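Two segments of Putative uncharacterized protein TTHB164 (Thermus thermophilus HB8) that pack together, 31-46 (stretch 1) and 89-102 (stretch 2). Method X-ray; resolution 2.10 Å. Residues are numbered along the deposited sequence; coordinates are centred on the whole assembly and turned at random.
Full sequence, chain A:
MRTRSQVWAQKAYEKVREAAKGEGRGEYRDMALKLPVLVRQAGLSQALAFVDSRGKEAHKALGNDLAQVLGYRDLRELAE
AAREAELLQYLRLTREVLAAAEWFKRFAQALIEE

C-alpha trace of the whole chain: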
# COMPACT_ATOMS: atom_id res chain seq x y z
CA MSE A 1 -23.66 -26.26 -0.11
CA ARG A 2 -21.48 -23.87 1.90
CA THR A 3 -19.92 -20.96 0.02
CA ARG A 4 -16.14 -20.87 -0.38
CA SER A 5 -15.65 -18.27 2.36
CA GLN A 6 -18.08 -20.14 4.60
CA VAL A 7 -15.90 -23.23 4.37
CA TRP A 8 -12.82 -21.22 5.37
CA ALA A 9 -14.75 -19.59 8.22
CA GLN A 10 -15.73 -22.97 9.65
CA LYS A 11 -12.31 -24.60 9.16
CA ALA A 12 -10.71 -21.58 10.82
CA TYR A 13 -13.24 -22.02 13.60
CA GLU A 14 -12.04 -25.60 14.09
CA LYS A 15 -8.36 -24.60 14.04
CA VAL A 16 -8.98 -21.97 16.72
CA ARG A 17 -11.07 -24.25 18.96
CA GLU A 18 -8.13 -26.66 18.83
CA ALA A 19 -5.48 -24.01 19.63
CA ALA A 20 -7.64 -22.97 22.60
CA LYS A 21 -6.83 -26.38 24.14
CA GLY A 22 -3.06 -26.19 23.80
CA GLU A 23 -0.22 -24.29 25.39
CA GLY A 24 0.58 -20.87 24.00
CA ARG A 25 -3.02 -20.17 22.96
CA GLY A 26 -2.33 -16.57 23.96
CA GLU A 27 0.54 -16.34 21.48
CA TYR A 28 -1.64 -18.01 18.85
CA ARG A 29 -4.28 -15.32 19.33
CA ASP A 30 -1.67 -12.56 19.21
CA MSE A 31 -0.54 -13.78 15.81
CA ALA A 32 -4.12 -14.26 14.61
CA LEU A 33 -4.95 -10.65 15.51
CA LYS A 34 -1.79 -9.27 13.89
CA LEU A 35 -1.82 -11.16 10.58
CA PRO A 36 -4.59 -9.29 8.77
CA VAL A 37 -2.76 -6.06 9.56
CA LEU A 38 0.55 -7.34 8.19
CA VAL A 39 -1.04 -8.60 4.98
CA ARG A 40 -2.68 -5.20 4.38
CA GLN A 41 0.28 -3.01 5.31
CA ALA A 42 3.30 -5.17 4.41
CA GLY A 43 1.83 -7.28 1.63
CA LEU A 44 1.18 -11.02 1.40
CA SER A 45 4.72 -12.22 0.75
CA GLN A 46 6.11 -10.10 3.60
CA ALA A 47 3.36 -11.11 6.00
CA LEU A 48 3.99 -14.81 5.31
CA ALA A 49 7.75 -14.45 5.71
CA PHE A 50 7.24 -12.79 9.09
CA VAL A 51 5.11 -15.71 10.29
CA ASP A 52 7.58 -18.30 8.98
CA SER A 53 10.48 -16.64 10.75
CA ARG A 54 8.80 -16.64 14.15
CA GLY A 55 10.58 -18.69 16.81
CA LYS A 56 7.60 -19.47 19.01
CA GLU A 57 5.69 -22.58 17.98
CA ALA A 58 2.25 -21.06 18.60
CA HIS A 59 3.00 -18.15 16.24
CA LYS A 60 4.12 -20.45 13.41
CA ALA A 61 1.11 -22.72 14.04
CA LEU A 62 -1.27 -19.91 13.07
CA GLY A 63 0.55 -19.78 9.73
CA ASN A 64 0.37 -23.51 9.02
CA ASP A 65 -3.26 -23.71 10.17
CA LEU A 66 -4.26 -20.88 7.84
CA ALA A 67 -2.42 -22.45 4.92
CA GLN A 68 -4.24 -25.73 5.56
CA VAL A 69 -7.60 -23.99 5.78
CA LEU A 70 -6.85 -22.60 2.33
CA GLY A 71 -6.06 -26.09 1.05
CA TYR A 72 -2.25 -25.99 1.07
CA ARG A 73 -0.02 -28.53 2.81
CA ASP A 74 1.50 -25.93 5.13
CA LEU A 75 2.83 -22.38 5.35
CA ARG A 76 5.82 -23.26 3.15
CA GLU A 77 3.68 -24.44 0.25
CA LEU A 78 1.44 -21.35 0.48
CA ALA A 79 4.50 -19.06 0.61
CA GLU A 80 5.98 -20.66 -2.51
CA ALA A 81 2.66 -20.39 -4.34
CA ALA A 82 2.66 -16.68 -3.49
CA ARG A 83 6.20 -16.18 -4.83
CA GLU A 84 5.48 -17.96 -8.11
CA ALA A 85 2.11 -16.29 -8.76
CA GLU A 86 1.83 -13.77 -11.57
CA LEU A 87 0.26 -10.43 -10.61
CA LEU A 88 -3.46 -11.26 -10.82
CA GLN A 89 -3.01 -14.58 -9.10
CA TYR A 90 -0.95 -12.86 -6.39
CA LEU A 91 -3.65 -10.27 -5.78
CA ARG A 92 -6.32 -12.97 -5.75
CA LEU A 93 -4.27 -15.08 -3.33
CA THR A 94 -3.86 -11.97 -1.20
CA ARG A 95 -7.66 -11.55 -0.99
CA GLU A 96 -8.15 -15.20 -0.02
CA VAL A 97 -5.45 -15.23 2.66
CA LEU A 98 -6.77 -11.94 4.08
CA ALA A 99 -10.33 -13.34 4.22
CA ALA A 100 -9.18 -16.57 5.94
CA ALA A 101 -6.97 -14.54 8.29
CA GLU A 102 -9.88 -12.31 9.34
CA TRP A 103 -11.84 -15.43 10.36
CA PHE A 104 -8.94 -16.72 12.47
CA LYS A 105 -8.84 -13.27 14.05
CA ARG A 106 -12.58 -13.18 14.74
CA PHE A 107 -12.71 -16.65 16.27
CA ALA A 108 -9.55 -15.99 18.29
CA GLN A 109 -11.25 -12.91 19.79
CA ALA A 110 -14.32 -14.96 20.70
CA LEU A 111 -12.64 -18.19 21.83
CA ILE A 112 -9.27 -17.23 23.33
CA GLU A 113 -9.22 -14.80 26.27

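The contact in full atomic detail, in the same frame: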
# COMPACT_ATOMS: atom_id res chain seq x y z
N MSE A 31 -0.88 -13.68 17.22
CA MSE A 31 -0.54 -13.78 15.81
C MSE A 31 -1.77 -13.70 14.91
O MSE A 31 -1.72 -13.11 13.84
CB MSE A 31 0.22 -15.08 15.53
CG MSE A 31 1.72 -14.84 15.46
SE MSE A 31 2.37 -14.16 13.75
CE MSE A 31 1.18 -12.70 13.38
N ALA A 32 -2.87 -14.29 15.36
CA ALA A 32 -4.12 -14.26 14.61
C ALA A 32 -4.61 -12.83 14.46
O ALA A 32 -5.09 -12.43 13.40
CB ALA A 32 -5.19 -15.11 15.32
N LEU A 33 -4.49 -12.04 15.53
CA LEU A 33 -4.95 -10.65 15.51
C LEU A 33 -4.04 -9.73 14.69
O LEU A 33 -4.50 -8.74 14.14
CB LEU A 33 -5.09 -10.10 16.93
CG LEU A 33 -6.11 -10.79 17.85
CD1 LEU A 33 -6.34 -9.95 19.09
CD2 LEU A 33 -7.41 -10.99 17.11
N LYS A 34 -2.76 -10.07 14.62
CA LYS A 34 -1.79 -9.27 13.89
C LYS A 34 -1.71 -9.56 12.39
O LYS A 34 -1.47 -8.65 11.59
CB LYS A 34 -0.40 -9.47 14.53
CG LYS A 34 0.77 -8.83 13.77
CD LYS A 34 0.68 -7.31 13.76
CE LYS A 34 0.98 -6.72 15.13
NZ LYS A 34 0.80 -5.25 15.15
N LEU A 35 -1.94 -10.81 11.99
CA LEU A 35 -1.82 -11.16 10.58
C LEU A 35 -2.59 -10.33 9.55
O LEU A 35 -2.01 -9.89 8.56
CB LEU A 35 -2.12 -12.65 10.38
CG LEU A 35 -1.82 -13.15 8.96
CD1 LEU A 35 -0.38 -12.81 8.58
CD2 LEU A 35 -2.08 -14.66 8.88
N PRO A 36 -3.89 -10.09 9.77
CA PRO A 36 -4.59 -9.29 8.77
C PRO A 36 -3.89 -7.96 8.53
O PRO A 36 -3.75 -7.51 7.39
CB PRO A 36 -5.99 -9.12 9.37
CG PRO A 36 -6.16 -10.41 10.15
CD PRO A 36 -4.81 -10.52 10.84
N VAL A 37 -3.45 -7.34 9.62
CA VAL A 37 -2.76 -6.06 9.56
C VAL A 37 -1.49 -6.15 8.72
O VAL A 37 -1.23 -5.29 7.87
CB VAL A 37 -2.42 -5.56 10.99
CG1 VAL A 37 -1.56 -4.31 10.93
CG2 VAL A 37 -3.70 -5.28 11.76
N LEU A 38 -0.68 -7.19 8.96
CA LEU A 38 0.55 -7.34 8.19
C LEU A 38 0.28 -7.56 6.70
O LEU A 38 0.99 -7.03 5.86
CB LEU A 38 1.38 -8.51 8.71
CG LEU A 38 1.92 -8.36 10.12
CD1 LEU A 38 2.76 -9.58 10.46
CD2 LEU A 38 2.77 -7.08 10.23
N VAL A 39 -0.74 -8.36 6.38
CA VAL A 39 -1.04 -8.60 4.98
C VAL A 39 -1.42 -7.29 4.30
O VAL A 39 -0.93 -6.99 3.21
CB VAL A 39 -2.20 -9.64 4.81
CG1 VAL A 39 -2.63 -9.73 3.36
CG2 VAL A 39 -1.71 -11.04 5.27
N ARG A 40 -2.26 -6.49 4.95
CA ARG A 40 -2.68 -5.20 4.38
C ARG A 40 -1.56 -4.18 4.25
O ARG A 40 -1.41 -3.55 3.21
CB ARG A 40 -3.80 -4.58 5.23
CG ARG A 40 -5.19 -5.18 5.03
CD ARG A 40 -6.25 -4.26 5.62
NE ARG A 40 -6.09 -4.10 7.06
CZ ARG A 40 -6.53 -4.98 7.96
NH1 ARG A 40 -7.17 -6.07 7.55
NH2 ARG A 40 -6.33 -4.78 9.25
N GLN A 41 -0.78 -4.01 5.31
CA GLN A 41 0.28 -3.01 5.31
C GLN A 41 1.62 -3.43 4.71
O GLN A 41 2.29 -2.63 4.08
CB GLN A 41 0.50 -2.52 6.75
CG GLN A 41 -0.79 -2.21 7.50
CD GLN A 41 -0.56 -1.46 8.81
OE1 GLN A 41 0.42 -1.69 9.51
NE2 GLN A 41 -1.49 -0.56 9.14
N ALA A 42 2.01 -4.69 4.91
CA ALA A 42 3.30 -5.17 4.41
C ALA A 42 3.19 -5.98 3.12
O ALA A 42 4.18 -6.15 2.40
CB ALA A 42 4.00 -5.99 5.50
N GLY A 43 2.00 -6.49 2.83
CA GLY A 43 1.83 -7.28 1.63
C GLY A 43 1.86 -8.76 1.99
O GLY A 43 2.43 -9.14 3.01
N LEU A 44 1.26 -9.59 1.14
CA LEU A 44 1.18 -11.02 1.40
C LEU A 44 2.52 -11.71 1.63
O LEU A 44 2.75 -12.32 2.67
CB LEU A 44 0.45 -11.72 0.25
CG LEU A 44 0.32 -13.24 0.40
CD1 LEU A 44 -0.44 -13.57 1.68
CD2 LEU A 44 -0.38 -13.83 -0.82
N SER A 45 3.40 -11.60 0.65
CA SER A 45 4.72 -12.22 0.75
C SER A 45 5.43 -11.85 2.05
O SER A 45 5.96 -12.72 2.75
CB SER A 45 5.56 -11.82 -0.46
OG SER A 45 6.91 -12.16 -0.26
N GLN A 46 5.45 -10.56 2.38
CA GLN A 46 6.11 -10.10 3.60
C GLN A 46 5.41 -10.61 4.85
O GLN A 46 6.06 -10.97 5.83
CB GLN A 46 6.16 -8.58 3.66
CG GLN A 46 7.21 -7.95 2.75
CD GLN A 46 7.58 -6.55 3.21
OE1 GLN A 46 8.35 -6.38 4.16
NE2 GLN A 46 7.04 -5.54 2.54
N GLN A 89 -2.91 -13.45 -10.00
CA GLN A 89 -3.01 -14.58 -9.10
C GLN A 89 -2.53 -14.17 -7.71
O GLN A 89 -3.09 -14.61 -6.70
CB GLN A 89 -2.18 -15.75 -9.64
CG GLN A 89 -2.66 -16.32 -10.98
CD GLN A 89 -2.67 -15.29 -12.12
OE1 GLN A 89 -1.71 -14.54 -12.32
NE2 GLN A 89 -3.77 -15.26 -12.88
N TYR A 90 -1.50 -13.32 -7.66
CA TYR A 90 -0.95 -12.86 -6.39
C TYR A 90 -1.95 -11.99 -5.66
O TYR A 90 -2.09 -12.09 -4.44
CB TYR A 90 0.34 -12.06 -6.63
CG TYR A 90 1.05 -11.63 -5.37
CD1 TYR A 90 1.83 -12.53 -4.63
CD2 TYR A 90 0.95 -10.31 -4.90
CE1 TYR A 90 2.49 -12.13 -3.45
CE2 TYR A 90 1.60 -9.91 -3.74
CZ TYR A 90 2.37 -10.81 -3.02
OH TYR A 90 3.02 -10.38 -1.89
N LEU A 91 -2.66 -11.15 -6.40
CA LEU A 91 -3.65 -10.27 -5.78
C LEU A 91 -4.85 -11.09 -5.31
O LEU A 91 -5.42 -10.80 -4.27
CB LEU A 91 -4.08 -9.19 -6.76
CG LEU A 91 -2.97 -8.19 -7.12
CD1 LEU A 91 -3.43 -7.28 -8.24
CD2 LEU A 91 -2.61 -7.39 -5.89
N ARG A 92 -5.21 -12.10 -6.10
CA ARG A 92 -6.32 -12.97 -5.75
C ARG A 92 -5.95 -13.78 -4.50
O ARG A 92 -6.76 -13.93 -3.58
CB ARG A 92 -6.64 -13.94 -6.89
CG ARG A 92 -7.67 -15.00 -6.52
CD ARG A 92 -8.30 -15.66 -7.74
NE ARG A 92 -7.36 -16.44 -8.53
CZ ARG A 92 -7.05 -16.17 -9.80
NH1 ARG A 92 -7.61 -15.14 -10.41
NH2 ARG A 92 -6.19 -16.94 -10.45
N LEU A 93 -4.73 -14.30 -4.48
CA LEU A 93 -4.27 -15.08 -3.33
C LEU A 93 -4.29 -14.18 -2.10
O LEU A 93 -4.66 -14.61 -1.00
CB LEU A 93 -2.86 -15.61 -3.57
CG LEU A 93 -2.31 -16.49 -2.44
CD1 LEU A 93 -3.22 -17.70 -2.25
CD2 LEU A 93 -0.88 -16.92 -2.79
N THR A 94 -3.88 -12.94 -2.29
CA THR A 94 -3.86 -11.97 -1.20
C THR A 94 -5.27 -11.85 -0.60
O THR A 94 -5.44 -11.92 0.61
CB THR A 94 -3.37 -10.59 -1.70
OG1 THR A 94 -1.97 -10.66 -2.02
CG2 THR A 94 -3.61 -9.52 -0.63
N ARG A 95 -6.28 -11.68 -1.46
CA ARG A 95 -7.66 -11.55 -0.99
C ARG A 95 -8.12 -12.75 -0.18
O ARG A 95 -8.77 -12.60 0.84
CB ARG A 95 -8.63 -11.38 -2.16
CG ARG A 95 -8.48 -10.09 -2.94
CD ARG A 95 -9.74 -9.85 -3.77
NE ARG A 95 -10.02 -10.93 -4.72
CZ ARG A 95 -9.56 -10.97 -5.97
NH1 ARG A 95 -8.81 -9.99 -6.45
NH2 ARG A 95 -9.87 -11.99 -6.76
N GLU A 96 -7.78 -13.94 -0.67
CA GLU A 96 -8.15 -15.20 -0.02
C GLU A 96 -7.48 -15.36 1.35
O GLU A 96 -8.13 -15.69 2.33
CB GLU A 96 -7.78 -16.37 -0.94
CG GLU A 96 -8.64 -16.40 -2.20
CD GLU A 96 -8.17 -17.40 -3.24
OE1 GLU A 96 -8.90 -17.62 -4.23
OE2 GLU A 96 -7.07 -17.97 -3.07
N VAL A 97 -6.18 -15.12 1.41
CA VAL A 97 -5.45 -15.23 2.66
C VAL A 97 -6.00 -14.21 3.66
O VAL A 97 -6.23 -14.52 4.83
CB VAL A 97 -3.94 -15.03 2.43
CG1 VAL A 97 -3.19 -14.91 3.74
CG2 VAL A 97 -3.40 -16.22 1.63
N LEU A 98 -6.24 -12.98 3.20
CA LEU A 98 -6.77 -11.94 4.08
C LEU A 98 -8.15 -12.35 4.62
O LEU A 98 -8.43 -12.17 5.81
CB LEU A 98 -6.87 -10.60 3.33
CG LEU A 98 -7.39 -9.39 4.12
CD1 LEU A 98 -6.52 -9.19 5.35
CD2 LEU A 98 -7.38 -8.14 3.25
N ALA A 99 -9.00 -12.91 3.77
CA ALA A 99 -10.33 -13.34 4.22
C ALA A 99 -10.23 -14.47 5.26
O ALA A 99 -10.93 -14.44 6.27
CB ALA A 99 -11.17 -13.81 3.04
N ALA A 100 -9.37 -15.46 5.00
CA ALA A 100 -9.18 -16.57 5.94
C ALA A 100 -8.59 -16.03 7.24
O ALA A 100 -9.03 -16.40 8.33
CB ALA A 100 -8.25 -17.63 5.32
N ALA A 101 -7.62 -15.14 7.13
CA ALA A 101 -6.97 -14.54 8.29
C ALA A 101 -7.99 -13.80 9.18
O ALA A 101 -7.97 -13.94 10.41
CB ALA A 101 -5.88 -13.57 7.84
N GLU A 102 -8.88 -13.03 8.56
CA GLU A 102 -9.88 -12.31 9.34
C GLU A 102 -10.74 -13.28 10.17
O GLU A 102 -11.14 -12.96 11.29
CB GLU A 102 -10.78 -11.47 8.43
CG GLU A 102 -10.08 -10.28 7.80
CD GLU A 102 -9.65 -9.24 8.82
OE1 GLU A 102 -9.18 -8.16 8.41
OE2 GLU A 102 -9.78 -9.51 10.04
O HOH W 1 -5.36 -14.14 11.42
O HOH W 2 -8.56 -6.81 10.77
O HOH W 3 -0.50 -8.55 -1.06

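The helix that includes Met31 to Gln41 and the one that spans 89-102 run nearly antiparallel, their axes 155° apart in direction and 8.8 Å apart at closest approach. Pro36 and Ala101 face each other where the backbones come near: their CA atoms are 5.8 Å apart, and Pro36 CG rests 3.9 Å from Ala101 CB. The alanine methyl is a low bump, touched also by Leu35, whose CD2 lies 4.1 Å from Ala101 CB. Proline has no amide hydrogen to give to the preceding turn, and the first helix is kinked here. Close by, water 1 donates to both Ala32 O (2.6 Å) and Ala101 O (2.8 Å), tying the two backbones together.

Further along, Val39 points toward the second helix, its CG1 4.1 Å from Thr94 CG2 and 4.3 Å from Leu98 CB; its two methyls are held close to the backbone, and CG2 meets Val97. Leu98 leaves sideways but bends its end inward, bringing CD1 to 4.1 Å from Pro36 CB. At the exposed margin Arg40 also turns its end inward, and NH1 forms a salt bridge with Glu102 OE1 (3.0 Å), approached near the guanidinium plane, as suits an N-H donor.

The most extensively covered residue is Leu44, a knob in the hollow among Tyr90, Leu93, Thr94 and Val97. Its forked end suits the hole: Leu44 CD2 lies 3.7 Å from Leu93 CG, and Leu44 CD1 3.7 Å from Val97 CG1. Gly43, just before, makes the turn with positive phi; a CB there would jam against the preceding carbonyl. Gly43 is also the N-cap, and the first amides of the next helix, with no turn before them to bond, find other acceptors. Ser45 N donates to Tyr90 OH (2.8 Å), nearly straight at 167°, while water 3 accepts from Leu44 N (3.0 Å) and donates to Thr94 OG1 (2.7 Å). Thr94 OG1 in turn donates to Tyr90 O (2.8 Å).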